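Local atomic coordinates of oxaloacetate acetyl hydrolase (Cryphonectria parasitica, PDB entry 3LYE), a protein that belongs to the phosphoenolpyruvate phosphomutase family of alpha/beta (TIM-type) barrels and forms an assembly of four chains with bound calcium ions. Residues E21-L26 with G240-I245; L91-D96 with S115-A120; L219-E224 with I245-T250. One frame throughout, in Å; residues are numbered along the deposited sequence.

Contact 1 (E21-L26 with G240-I245); sequences ENTDEL and GFRIMI
Leu26 and Arg242 bring their backbones to 4.6 Å between CA atoms where the link after helix 12-22 runs past the lead-in to strand 243-247. The contact lies at the entrance to two neighbouring strands of a parallel alpha/beta barrel, 27-32 and 243-247, the first and the last in the chain. Its polar half shows how one arginine can gather several backbone carbonyls. The side chain of Arg242 is bent at chi2 and again at chi3, where -41° folds NE back toward Glu25. NE and NH2 then grip the single carbonyl oxygen of Glu25 side-on, NE at 3.0 Å from Glu25 O and NH2 at 2.9 Å from the same atom. That oxygen lies in the guanidinium plane; NH2 meets it on a lone pair, whereas NE approaches 41° above the carbonyl plane. Thr23 O and the CA of Asp24 cover one face of the group, the latter 3.8 Å above the plane and toward the rim. Further bonds from Arg242 NH1 to Leu20 O and from Arg242 NH2 to Leu19 O join the guanidinium to the last turn of helix 12-22, where its positive charge would probably suit the carbonyl-rich helix end. The apolar half belongs to Leu26. Helix 233-239 packs on this side chain through Val233, Ala236 and Lys237. Leu26 CD1 touches the CB atoms of both Phe241 and Met244, 4.1 Å from each, and also rests against the peptide that joins Arg242 to Ile243. The tightest approach of this methyl is to a carbonyl, with Leu26 CD1 3.4 Å from Phe241 O.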
ATOM      1  N   GLU A  21      15.641  30.183  -8.048  1.00 19.53           N
ATOM      2  CA  GLU A  21      15.528  31.404  -8.833  1.00 21.74           C
ATOM      3  C   GLU A  21      15.873  32.682  -8.146  1.00 24.14           C
ATOM      4  O   GLU A  21      16.387  33.595  -8.780  1.00 26.51           O
ATOM      5  CB  GLU A  21      14.061  31.540  -9.275  1.00 22.43           C
ATOM      6  CG  GLU A  21      13.586  30.438 -10.185  1.00 26.11           C
ATOM      7  CD  GLU A  21      12.153  30.602 -10.630  1.00 31.13           C
ATOM      8  OE1 GLU A  21      11.784  29.932 -11.619  1.00 33.07           O
ATOM      9  OE2 GLU A  21      11.414  31.386  -9.992  1.00 31.58           O
ATOM     10  N   ASN A  22      15.632  32.741  -6.846  1.00 24.34           N
ATOM     11  CA  ASN A  22      15.889  33.980  -6.120  1.00 26.63           C
ATOM     12  C   ASN A  22      17.122  34.049  -5.244  1.00 28.22           C
ATOM     13  O   ASN A  22      17.319  35.032  -4.529  1.00 30.99           O
ATOM     14  CB  ASN A  22      14.599  34.373  -5.392  1.00 28.45           C
ATOM     15  CG  ASN A  22      13.409  34.483  -6.364  1.00 31.85           C
ATOM     16  OD1 ASN A  22      13.552  35.003  -7.481  1.00 35.10           O
ATOM     17  ND2 ASN A  22      12.257  33.967  -5.963  1.00 31.38           N
ATOM     18  N   THR A  23      17.955  33.018  -5.316  1.00 26.53           N
ATOM     19  CA  THR A  23      19.187  32.998  -4.544  1.00 26.84           C
ATOM     20  C   THR A  23      20.278  32.370  -5.403  1.00 27.58           C
ATOM     21  O   THR A  23      19.997  31.770  -6.440  1.00 25.69           O
ATOM     22  CB  THR A  23      19.084  32.222  -3.188  1.00 25.81           C
ATOM     23  OG1 THR A  23      19.320  30.812  -3.371  1.00 25.57           O
ATOM     24  CG2 THR A  23      17.742  32.443  -2.512  1.00 26.98           C
ATOM     25  N   ASP A  24      21.530  32.552  -4.987  1.00 28.70           N
ATOM     26  CA  ASP A  24      22.664  31.972  -5.702  1.00 28.67           C
ATOM     27  C   ASP A  24      23.317  30.907  -4.807  1.00 27.60           C
ATOM     28  O   ASP A  24      24.435  30.448  -5.058  1.00 29.13           O
ATOM     29  CB  ASP A  24      23.659  33.055  -6.056  1.00 32.78           C
ATOM     30  CG  ASP A  24      23.043  34.090  -6.919  1.00 36.69           C
ATOM     31  OD1 ASP A  24      22.428  33.698  -7.936  1.00 38.05           O
ATOM     32  OD2 ASP A  24      23.154  35.286  -6.574  1.00 39.82           O
ATOM     33  N   GLU A  25      22.599  30.480  -3.784  1.00 25.43           N
ATOM     34  CA  GLU A  25      23.188  29.495  -2.905  1.00 26.72           C
ATOM     35  C   GLU A  25      23.207  28.097  -3.460  1.00 22.04           C
ATOM     36  O   GLU A  25      22.482  27.764  -4.385  1.00 20.58           O
ATOM     37  CB  GLU A  25      22.528  29.476  -1.510  1.00 33.91           C
ATOM     38  CG  GLU A  25      21.018  29.673  -1.407  1.00 39.89           C
ATOM     39  CD  GLU A  25      20.572  29.888   0.040  1.00 46.12           C
ATOM     40  OE1 GLU A  25      19.853  30.879   0.316  1.00 48.52           O
ATOM     41  OE2 GLU A  25      20.953  29.069   0.906  1.00 47.74           O
ATOM     42  N   LEU A  26      24.155  27.324  -2.955  1.00 21.01           N
ATOM     43  CA  LEU A  26      24.279  25.918  -3.352  1.00 18.17           C
ATOM     44  C   LEU A  26      23.296  25.243  -2.401  1.00 18.81           C
ATOM     45  O   LEU A  26      23.471  25.280  -1.193  1.00 19.54           O
ATOM     46  CB  LEU A  26      25.692  25.367  -3.138  1.00 18.09           C
ATOM     47  CG  LEU A  26      25.776  23.858  -3.403  1.00 17.19           C
ATOM     48  CD1 LEU A  26      25.372  23.552  -4.829  1.00 16.97           C
ATOM     49  CD2 LEU A  26      27.139  23.332  -3.105  1.00 18.82           C
ATOM     50  N   GLY A 240      30.172  26.398  -9.467  1.00 27.79           N
ATOM     51  CA  GLY A 240      28.934  26.973  -9.976  1.00 24.23           C
ATOM     52  C   GLY A 240      27.665  26.133  -9.914  1.00 22.86           C
ATOM     53  O   GLY A 240      26.646  26.540 -10.454  1.00 24.00           O
ATOM     54  N   PHE A 241      27.735  24.957  -9.320  1.00 20.20           N
ATOM     55  CA  PHE A 241      26.561  24.105  -9.207  1.00 18.69           C
ATOM     56  C   PHE A 241      25.525  24.816  -8.343  1.00 17.27           C
ATOM     57  O   PHE A 241      25.882  25.594  -7.467  1.00 20.38           O
ATOM     58  CB  PHE A 241      26.943  22.754  -8.575  1.00 18.12           C
ATOM     59  CG  PHE A 241      27.628  21.804  -9.529  1.00 19.08           C
ATOM     60  CD1 PHE A 241      26.890  21.080 -10.445  1.00 17.84           C
ATOM     61  CD2 PHE A 241      28.999  21.635  -9.502  1.00 20.06           C
ATOM     62  CE1 PHE A 241      27.497  20.245 -11.339  1.00 19.69           C
ATOM     63  CE2 PHE A 241      29.620  20.770 -10.379  1.00 21.15           C
ATOM     64  CZ  PHE A 241      28.871  20.076 -11.293  1.00 20.55           C
ATOM     65  N   ARG A 242      24.239  24.540  -8.567  1.00 16.98           N
ATOM     66  CA  ARG A 242      23.178  25.168  -7.771  1.00 15.49           C
ATOM     67  C   ARG A 242      22.552  24.213  -6.763  1.00 16.74           C
ATOM     68  O   ARG A 242      21.954  24.666  -5.812  1.00 17.26           O
ATOM     69  CB  ARG A 242      22.099  25.795  -8.649  1.00 16.73           C
ATOM     70  CG  ARG A 242      22.613  27.028  -9.384  1.00 17.84           C
ATOM     71  CD  ARG A 242      23.169  28.146  -8.456  1.00 18.26           C
ATOM     72  NE  ARG A 242      22.353  28.331  -7.285  1.00 18.18           N
ATOM     73  CZ  ARG A 242      21.098  28.767  -7.269  1.00 18.02           C
ATOM     74  NH1 ARG A 242      20.517  29.165  -8.401  1.00 18.47           N
ATOM     75  NH2 ARG A 242      20.417  28.784  -6.112  1.00 18.53           N
ATOM     76  N   ILE A 243      22.630  22.917  -7.026  1.00 13.77           N
ATOM     77  CA  ILE A 243      22.095  21.929  -6.096  1.00 12.25           C
ATOM     78  C   ILE A 243      23.130  20.816  -5.981  1.00 12.86           C
ATOM     79  O   ILE A 243      23.790  20.493  -6.961  1.00 13.65           O
ATOM     80  CB  ILE A 243      20.752  21.302  -6.555  1.00 11.44           C
ATOM     81  CG1 ILE A 243      19.741  22.406  -6.894  1.00 13.16           C
ATOM     82  CG2 ILE A 243      20.204  20.297  -5.510  1.00 11.98           C
ATOM     83  CD1 ILE A 243      18.426  21.881  -7.507  1.00 12.71           C
ATOM     84  N   MET A 244      23.266  20.222  -4.790  1.00 13.35           N
ATOM     85  CA  MET A 244      24.197  19.119  -4.593  1.00 12.48           C
ATOM     86  C   MET A 244      23.443  18.131  -3.703  1.00 10.79           C
ATOM     87  O   MET A 244      22.985  18.480  -2.617  1.00 12.39           O
ATOM     88  CB  MET A 244      25.486  19.562  -3.929  1.00 12.90           C
ATOM     89  CG  MET A 244      26.519  18.486  -3.812  1.00 13.96           C
ATOM     90  SD  MET A 244      28.069  19.227  -3.282  1.00 17.26           S
ATOM     91  CE  MET A 244      29.174  17.817  -3.235  1.00 17.22           C
ATOM     92  N   ILE A 245      23.292  16.915  -4.197  1.00 10.26           N
ATOM     93  CA  ILE A 245      22.588  15.859  -3.481  1.00 10.92           C
ATOM     94  C   ILE A 245      23.611  14.848  -3.030  1.00 11.70           C
ATOM     95  O   ILE A 245      24.622  14.634  -3.690  1.00 13.04           O
ATOM     96  CB  ILE A 245      21.436  15.257  -4.293  1.00 11.38           C
ATOM     97  CG1 ILE A 245      21.940  14.468  -5.503  1.00 12.51           C
ATOM     98  CG2 ILE A 245      20.469  16.380  -4.715  1.00 11.73           C
ATOM     99  CD1 ILE A 245      20.821  13.927  -6.345  1.00 12.75           C
TER

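Contact 2 (L91-D96 with S115-A120); sequences LIADMD and SGVAGA. With CA (calcium ion), chain B.
Met95 turns CG between its own backbone N and carbonyl carbon (chi1 68°), which carries that atom to 3.8 Å from Ala120 CB. On Val117 it is CG1, anti to the backbone N (chi1 177°), that reaches Leu91 O and the methyl of Ala93. Between these ends the backbones pair in parallel, Ile92 with Gly119 and Ala93 with Ala120. Ala93 N bonds to Gly119 O at 2.9 Å, and Leu91 O receives Ala118 N at 2.9 Å, with a weak second bond from Gly119 N. A water accepts from Leu91 N and donates to Gly116 O, bridging the start of the pairing. At its other end Asp94 OD1 takes the backbone N of Asp96 at 2.7 Å, an Asx turn that probably helps to hold both carboxylates toward one calcium ion. Asp94 OD2 binds the metal at 2.5 Å and Asp96 OD1 at 2.4 Å, and five waters complete the shell. The whole is a beta-alpha-beta crossover: helix 102-114 packs over Ala93 and Met95, helix 71-82 meets Leu91 and Val117, and strand 49-51 flanks strand 91-94 on the side away from strand 119-122.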
ATOM      1  N   LEU A  91      11.487  18.560  -0.654  1.00  8.24           N
ATOM      2  CA  LEU A  91      12.018  17.275  -0.974  1.00  8.48           C
ATOM      3  C   LEU A  91      12.224  17.058  -2.493  1.00  7.94           C
ATOM      4  O   LEU A  91      11.294  17.274  -3.274  1.00  8.64           O
ATOM      5  CB  LEU A  91      11.030  16.147  -0.530  1.00  8.41           C
ATOM      6  CG  LEU A  91      11.554  14.719  -0.788  1.00  8.84           C
ATOM      7  CD1 LEU A  91      12.811  14.389   0.016  1.00  7.96           C
ATOM      8  CD2 LEU A  91      10.434  13.695  -0.560  1.00  8.20           C
ATOM      9  N   ILE A  92      13.461  16.742  -2.883  1.00  7.60           N
ATOM     10  CA  ILE A  92      13.769  16.364  -4.248  1.00  7.10           C
ATOM     11  C   ILE A  92      13.773  14.820  -4.184  1.00  6.92           C
ATOM     12  O   ILE A  92      14.422  14.262  -3.280  1.00  8.87           O
ATOM     13  CB  ILE A  92      15.120  16.848  -4.737  1.00  8.08           C
ATOM     14  CG1 ILE A  92      15.095  18.370  -4.840  1.00 10.03           C
ATOM     15  CG2 ILE A  92      15.452  16.211  -6.102  1.00  9.26           C
ATOM     16  CD1 ILE A  92      16.440  18.987  -5.145  1.00 10.86           C
ATOM     17  N   ALA A  93      13.086  14.132  -5.100  1.00  7.79           N
ATOM     18  CA  ALA A  93      13.055  12.691  -5.107  1.00  8.42           C
ATOM     19  C   ALA A  93      13.473  12.107  -6.432  1.00  9.30           C
ATOM     20  O   ALA A  93      13.233  12.683  -7.483  1.00 10.56           O
ATOM     21  CB  ALA A  93      11.659  12.186  -4.798  1.00  9.59           C
ATOM     22  N   ASP A  94      14.164  10.978  -6.362  1.00  8.35           N
ATOM     23  CA  ASP A  94      14.517  10.255  -7.558  1.00  8.10           C
ATOM     24  C   ASP A  94      13.210   9.787  -8.210  1.00  9.52           C
ATOM     25  O   ASP A  94      12.286   9.384  -7.480  1.00  8.62           O
ATOM     26  CB  ASP A  94      15.291   8.998  -7.101  1.00  8.71           C
ATOM     27  CG  ASP A  94      15.879   8.159  -8.216  1.00 11.01           C
ATOM     28  OD1 ASP A  94      15.659   8.456  -9.410  1.00 10.80           O
ATOM     29  OD2 ASP A  94      16.599   7.180  -7.853  1.00 13.24           O
ATOM     30  N   MET A  95      13.076   9.937  -9.530  1.00  8.46           N
ATOM     31  CA  MET A  95      11.922   9.404 -10.237  1.00  8.54           C
ATOM     32  C   MET A  95      12.399   8.417 -11.331  1.00  8.79           C
ATOM     33  O   MET A  95      11.653   8.040 -12.224  1.00  9.48           O
ATOM     34  CB  MET A  95      10.897  10.410 -10.745  1.00  8.87           C
ATOM     35  CG  MET A  95      11.368  11.304 -11.858  1.00  9.13           C
ATOM     36  SD  MET A  95      10.041  12.310 -12.583  1.00 10.70           S
ATOM     37  CE  MET A  95       9.244  11.075 -13.590  1.00 10.78           C
ATOM     38  N   ASP A  96      13.675   8.030 -11.250  1.00  9.37           N
ATOM     39  CA  ASP A  96      14.232   7.054 -12.168  1.00  9.62           C
ATOM     40  C   ASP A  96      13.899   7.406 -13.634  1.00 10.36           C
ATOM     41  O   ASP A  96      14.258   8.503 -14.061  1.00 11.09           O
ATOM     42  CB  ASP A  96      13.766   5.662 -11.724  1.00  9.79           C
ATOM     43  CG  ASP A  96      14.296   5.300 -10.376  1.00  9.99           C
ATOM     44  OD1 ASP A  96      15.483   5.014 -10.305  1.00 12.49           O
ATOM     45  OD2 ASP A  96      13.550   5.357  -9.387  1.00 12.24           O
ATOM     46  N   SER A 115       1.587  14.761  -3.996  1.00 10.31           N
ATOM     47  CA  SER A 115       2.173  14.363  -2.721  1.00 10.96           C
ATOM     48  C   SER A 115       3.097  15.400  -2.099  1.00 10.09           C
ATOM     49  O   SER A 115       3.785  15.116  -1.134  1.00 11.03           O
ATOM     50  CB  SER A 115       2.925  13.041  -2.866  1.00 10.94           C
ATOM     51  OG  SER A 115       2.035  11.949  -3.033  1.00 14.77           O
ATOM     52  N   GLY A 116       3.133  16.602  -2.651  1.00  9.05           N
ATOM     53  CA  GLY A 116       3.951  17.667  -2.102  1.00  8.93           C
ATOM     54  C   GLY A 116       5.427  17.594  -2.389  1.00  9.35           C
ATOM     55  O   GLY A 116       6.192  18.329  -1.779  1.00  9.54           O
ATOM     56  N   VAL A 117       5.825  16.738  -3.319  1.00  8.74           N
ATOM     57  CA  VAL A 117       7.231  16.634  -3.649  1.00  8.21           C
ATOM     58  C   VAL A 117       7.632  17.902  -4.424  1.00  7.70           C
ATOM     59  O   VAL A 117       6.894  18.417  -5.239  1.00  9.12           O
ATOM     60  CB  VAL A 117       7.491  15.369  -4.457  1.00  8.06           C
ATOM     61  CG1 VAL A 117       8.945  15.272  -4.866  1.00  9.49           C
ATOM     62  CG2 VAL A 117       7.060  14.130  -3.683  1.00  9.44           C
ATOM     63  N   ALA A 118       8.802  18.428  -4.085  1.00  7.32           N
ATOM     64  CA  ALA A 118       9.292  19.673  -4.679  1.00  7.99           C
ATOM     65  C   ALA A 118       9.906  19.573  -6.044  1.00  7.81           C
ATOM     66  O   ALA A 118       9.811  20.507  -6.864  1.00  9.04           O
ATOM     67  CB  ALA A 118      10.256  20.369  -3.735  1.00  8.44           C
ATOM     68  N   GLY A 119      10.558  18.472  -6.317  1.00  8.88           N
ATOM     69  CA  GLY A 119      11.202  18.257  -7.586  1.00  8.21           C
ATOM     70  C   GLY A 119      11.671  16.814  -7.695  1.00  9.16           C
ATOM     71  O   GLY A 119      11.599  16.050  -6.725  1.00  9.30           O
ATOM     72  N   ALA A 120      12.150  16.441  -8.868  1.00  8.19           N
ATOM     73  CA  ALA A 120      12.627  15.091  -9.106  1.00  7.91           C
ATOM     74  C   ALA A 120      13.522  15.015 -10.304  1.00  8.45           C
ATOM     75  O   ALA A 120      13.440  15.853 -11.195  1.00  9.78           O
ATOM     76  CB  ALA A 120      11.419  14.157  -9.365  1.00  8.58           C
TER
HETATM   77 CA    CA B 501      17.620   5.469  -9.357  1.00 16.06          CA
HETATM   78  O   HOH W   1       8.666  19.013  -0.868  1.00  8.61           O
HETATM   79  O   HOH W   2      17.890   7.498 -10.552  1.00 13.90           O
HETATM   80  O   HOH W   3      18.227   4.725 -11.627  1.00 19.22           O
HETATM   81  O   HOH W   4      16.940   3.923  -7.762  1.00 17.20           O
HETATM   82  O   HOH W   5      19.471   3.747  -9.462  0.91 19.37           O
HETATM   83  O   HOH W   6      18.961   6.436  -8.245  1.00 19.49           O

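Contact 3 (L219-E224 with I245-T250); sequences LLNSVE and IFSFAT. With CA (calcium ion), chain C.
Ile245 lays its CD1 against CD2 of Leu219, 3.8 Å apart, the two side chains crossing at about a right angle. They lie within the parallel pairing of strands 219-223 and 243-247, the closing beta-alpha-beta unit of the barrel, connected through helix 233-239. On the same face of the sheet, Asn221 OD1 receives the hydroxyl of Ser247 OG at 2.7 Å, in the carbonyl plane and on a lone pair. CG1 of Ile245, between its own N and carbonyl carbon (chi1 68°), sits 3.4 Å from that oxygen, so Asn221 OD1 has an apolar neighbour beside its polar one. A water accepts from Asn221 ND2 and donates to Ser247 OG, closing a small polar ring, while ND2 also bonds to Glu198. On the other face Ser222 CB meets the Phe246 ring obliquely, nearest CD1. The backbones are stitched by bonds such as Ser222 N to Ile245 O, 2.9 Å, and the pairing finishes with Glu224 N on Ser247 O, nearly straight at 174°. Val223 and Phe248 lie side by side there, Val223 CG1 meeting Phe248 CD1 at 3.8 Å. Beyond the strand, Glu224 shares a calcium ion with Asn225 and with Thr273 and Asp275 of the second subunit; it binds the metal through OE1 alone, at 2.3 Å.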
ATOM      1  N   LEU A 219      22.910  20.331 -11.132  1.00 13.57           N
ATOM      2  CA  LEU A 219      22.862  19.640  -9.868  1.00 12.70           C
ATOM      3  C   LEU A 219      24.008  18.608  -9.920  1.00 13.42           C
ATOM      4  O   LEU A 219      24.195  17.892 -10.904  1.00 14.63           O
ATOM      5  CB  LEU A 219      21.499  18.970  -9.724  1.00 11.51           C
ATOM      6  CG  LEU A 219      21.229  18.110  -8.493  1.00 12.55           C
ATOM      7  CD1 LEU A 219      19.734  17.922  -8.277  1.00 12.12           C
ATOM      8  CD2 LEU A 219      21.906  16.738  -8.606  1.00 12.69           C
ATOM      9  N   LEU A 220      24.746  18.525  -8.824  1.00 13.18           N
ATOM     10  CA  LEU A 220      25.858  17.605  -8.647  1.00 12.69           C
ATOM     11  C   LEU A 220      25.418  16.476  -7.716  1.00 13.61           C
ATOM     12  O   LEU A 220      24.982  16.730  -6.610  1.00 13.85           O
ATOM     13  CB  LEU A 220      27.055  18.327  -8.006  1.00 14.11           C
ATOM     14  CG  LEU A 220      28.272  17.471  -7.700  1.00 15.82           C
ATOM     15  CD1 LEU A 220      28.844  16.845  -8.949  1.00 18.03           C
ATOM     16  CD2 LEU A 220      29.316  18.284  -6.996  1.00 16.95           C
ATOM     17  N   ASN A 221      25.522  15.238  -8.168  1.00 13.38           N
ATOM     18  CA  ASN A 221      25.176  14.088  -7.349  1.00 14.20           C
ATOM     19  C   ASN A 221      26.439  13.458  -6.786  1.00 15.29           C
ATOM     20  O   ASN A 221      27.238  12.893  -7.525  1.00 19.85           O
ATOM     21  CB  ASN A 221      24.442  13.047  -8.154  1.00 15.94           C
ATOM     22  CG  ASN A 221      24.115  11.808  -7.337  1.00 16.67           C
ATOM     23  OD1 ASN A 221      24.013  11.838  -6.106  1.00 16.65           O
ATOM     24  ND2 ASN A 221      23.972  10.700  -8.025  1.00 20.09           N
ATOM     25  N   SER A 222      26.621  13.623  -5.485  1.00 13.99           N
ATOM     26  CA  SER A 222      27.755  13.066  -4.749  1.00 13.91           C
ATOM     27  C   SER A 222      27.364  11.667  -4.232  1.00 15.87           C
ATOM     28  O   SER A 222      26.458  11.544  -3.450  1.00 18.68           O
ATOM     29  CB  SER A 222      28.071  13.997  -3.590  1.00 17.24           C
ATOM     30  OG  SER A 222      29.225  13.567  -2.904  1.00 21.93           O
ATOM     31  N   VAL A 223      28.063  10.635  -4.664  1.00 15.66           N
ATOM     32  CA  VAL A 223      27.780   9.260  -4.272  1.00 14.36           C
ATOM     33  C   VAL A 223      28.858   8.848  -3.293  1.00 15.67           C
ATOM     34  O   VAL A 223      30.017   8.607  -3.666  1.00 17.06           O
ATOM     35  CB  VAL A 223      27.766   8.384  -5.511  1.00 15.70           C
ATOM     36  CG1 VAL A 223      27.473   6.940  -5.146  1.00 16.28           C
ATOM     37  CG2 VAL A 223      26.755   8.940  -6.520  1.00 18.85           C
ATOM     38  N   GLU A 224      28.484   8.747  -2.025  1.00 13.05           N
ATOM     39  CA  GLU A 224      29.484   8.398  -1.027  1.00 12.73           C
ATOM     40  C   GLU A 224      30.057   7.003  -1.261  1.00 11.70           C
ATOM     41  O   GLU A 224      29.341   6.014  -1.402  1.00 12.72           O
ATOM     42  CB  GLU A 224      28.884   8.534   0.368  1.00 13.33           C
ATOM     43  CG  GLU A 224      29.836   8.154   1.504  1.00 13.70           C
ATOM     44  CD  GLU A 224      31.074   9.077   1.610  1.00 15.57           C
ATOM     45  OE1 GLU A 224      32.017   8.721   2.361  1.00 16.91           O
ATOM     46  OE2 GLU A 224      31.132  10.138   0.949  1.00 16.67           O
ATOM     47  N   ILE A 245      23.292  16.915  -4.197  1.00 10.26           N
ATOM     48  CA  ILE A 245      22.588  15.859  -3.481  1.00 10.92           C
ATOM     49  C   ILE A 245      23.611  14.848  -3.030  1.00 11.70           C
ATOM     50  O   ILE A 245      24.622  14.634  -3.690  1.00 13.04           O
ATOM     51  CB  ILE A 245      21.436  15.257  -4.293  1.00 11.38           C
ATOM     52  CG1 ILE A 245      21.940  14.468  -5.503  1.00 12.51           C
ATOM     53  CG2 ILE A 245      20.469  16.380  -4.715  1.00 11.73           C
ATOM     54  CD1 ILE A 245      20.821  13.927  -6.345  1.00 12.75           C
ATOM     55  N   PHE A 246      23.332  14.216  -1.897  1.00 11.23           N
ATOM     56  CA  PHE A 246      24.248  13.266  -1.325  1.00 11.54           C
ATOM     57  C   PHE A 246      23.693  11.848  -1.199  1.00 11.45           C
ATOM     58  O   PHE A 246      23.115  11.478  -0.168  1.00 12.14           O
ATOM     59  CB  PHE A 246      24.692  13.841   0.026  1.00 12.45           C
ATOM     60  CG  PHE A 246      25.558  15.050  -0.102  1.00 12.66           C
ATOM     61  CD1 PHE A 246      26.931  14.947  -0.076  1.00 12.80           C
ATOM     62  CD2 PHE A 246      24.996  16.295  -0.264  1.00 12.57           C
ATOM     63  CE1 PHE A 246      27.718  16.068  -0.222  1.00 13.59           C
ATOM     64  CE2 PHE A 246      25.791  17.412  -0.440  1.00 14.61           C
ATOM     65  CZ  PHE A 246      27.155  17.304  -0.406  1.00 13.48           C
ATOM     66  N   SER A 247      23.885  11.080  -2.267  1.00 11.81           N
ATOM     67  CA  SER A 247      23.460   9.690  -2.337  1.00 12.58           C
ATOM     68  C   SER A 247      24.295   8.888  -1.334  1.00 12.02           C
ATOM     69  O   SER A 247      25.496   9.033  -1.218  1.00 12.92           O
ATOM     70  CB  SER A 247      23.621   9.131  -3.739  1.00 12.56           C
ATOM     71  OG  SER A 247      22.851   9.895  -4.634  1.00 14.64           O
ATOM     72  N   PHE A 248      23.613   8.021  -0.620  1.00 11.65           N
ATOM     73  CA  PHE A 248      24.164   7.152   0.400  1.00 11.97           C
ATOM     74  C   PHE A 248      24.643   7.858   1.682  1.00 12.53           C
ATOM     75  O   PHE A 248      25.192   7.202   2.551  1.00 13.31           O
ATOM     76  CB  PHE A 248      25.271   6.254  -0.172  1.00 12.59           C
ATOM     77  CG  PHE A 248      24.803   5.362  -1.262  1.00 12.86           C
ATOM     78  CD1 PHE A 248      24.971   5.705  -2.591  1.00 15.09           C
ATOM     79  CD2 PHE A 248      24.172   4.183  -0.975  1.00 14.04           C
ATOM     80  CE1 PHE A 248      24.513   4.870  -3.601  1.00 14.55           C
ATOM     81  CE2 PHE A 248      23.699   3.362  -1.996  1.00 14.65           C
ATOM     82  CZ  PHE A 248      23.870   3.702  -3.301  1.00 15.12           C
ATOM     83  N   ALA A 249      24.344   9.138   1.855  1.00 11.16           N
ATOM     84  CA  ALA A 249      24.803   9.877   3.025  1.00 11.80           C
ATOM     85  C   ALA A 249      24.278   9.335   4.319  1.00 11.60           C
ATOM     86  O   ALA A 249      24.907   9.525   5.356  1.00 13.30           O
ATOM     87  CB  ALA A 249      24.411  11.325   2.948  1.00 14.73           C
ATOM     88  N   THR A 250      23.079   8.742   4.303  1.00 10.41           N
ATOM     89  CA  THR A 250      22.533   8.196   5.532  1.00  9.96           C
ATOM     90  C   THR A 250      22.432   6.684   5.528  1.00  8.94           C
ATOM     91  O   THR A 250      22.618   6.075   6.577  1.00 10.08           O
ATOM     92  CB  THR A 250      21.175   8.858   5.909  1.00  9.48           C
ATOM     93  OG1 THR A 250      20.170   8.590   4.923  1.00  9.16           O
ATOM     94  CG2 THR A 250      21.306  10.373   6.097  1.00 10.25           C
TER
HETATM   95 CA    CA C 502      34.120   7.780   2.324  1.00 13.84          CA
HETATM   96  O   HOH W   7      22.943   8.013  -6.604  1.00 48.27           O
HETATM   97  O   HOH W   8      26.787  11.234  -0.467  1.00 18.99           O
HETATM   98  O   HOH W   9      35.242   9.341   3.695  1.00 16.46           O
HETATM   99  O   HOH W  10      34.780   9.003   0.468  1.00 18.53           O

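How the contacts relate
From the N terminus, the chain leaves helix 12-22 through 21-26 and passes through most of the barrel before 240-245 returns to close contact 1, the longest of the three loops. Contact 2 is nested inside that loop, closing the short crossover from strand 91-94 to strand 119-122. Contact 3 opens at strand 219-223, still within contact 1, and closes just after it, so these two cross; they share Ile245 and strand 243-247. Contact 1 also touches contact 2, where Ile243 CG2 packs on Ile92 CD1. Together they tie the lead-in of the first strand to the start of the last, the last to its predecessor, and two middle strands to each other.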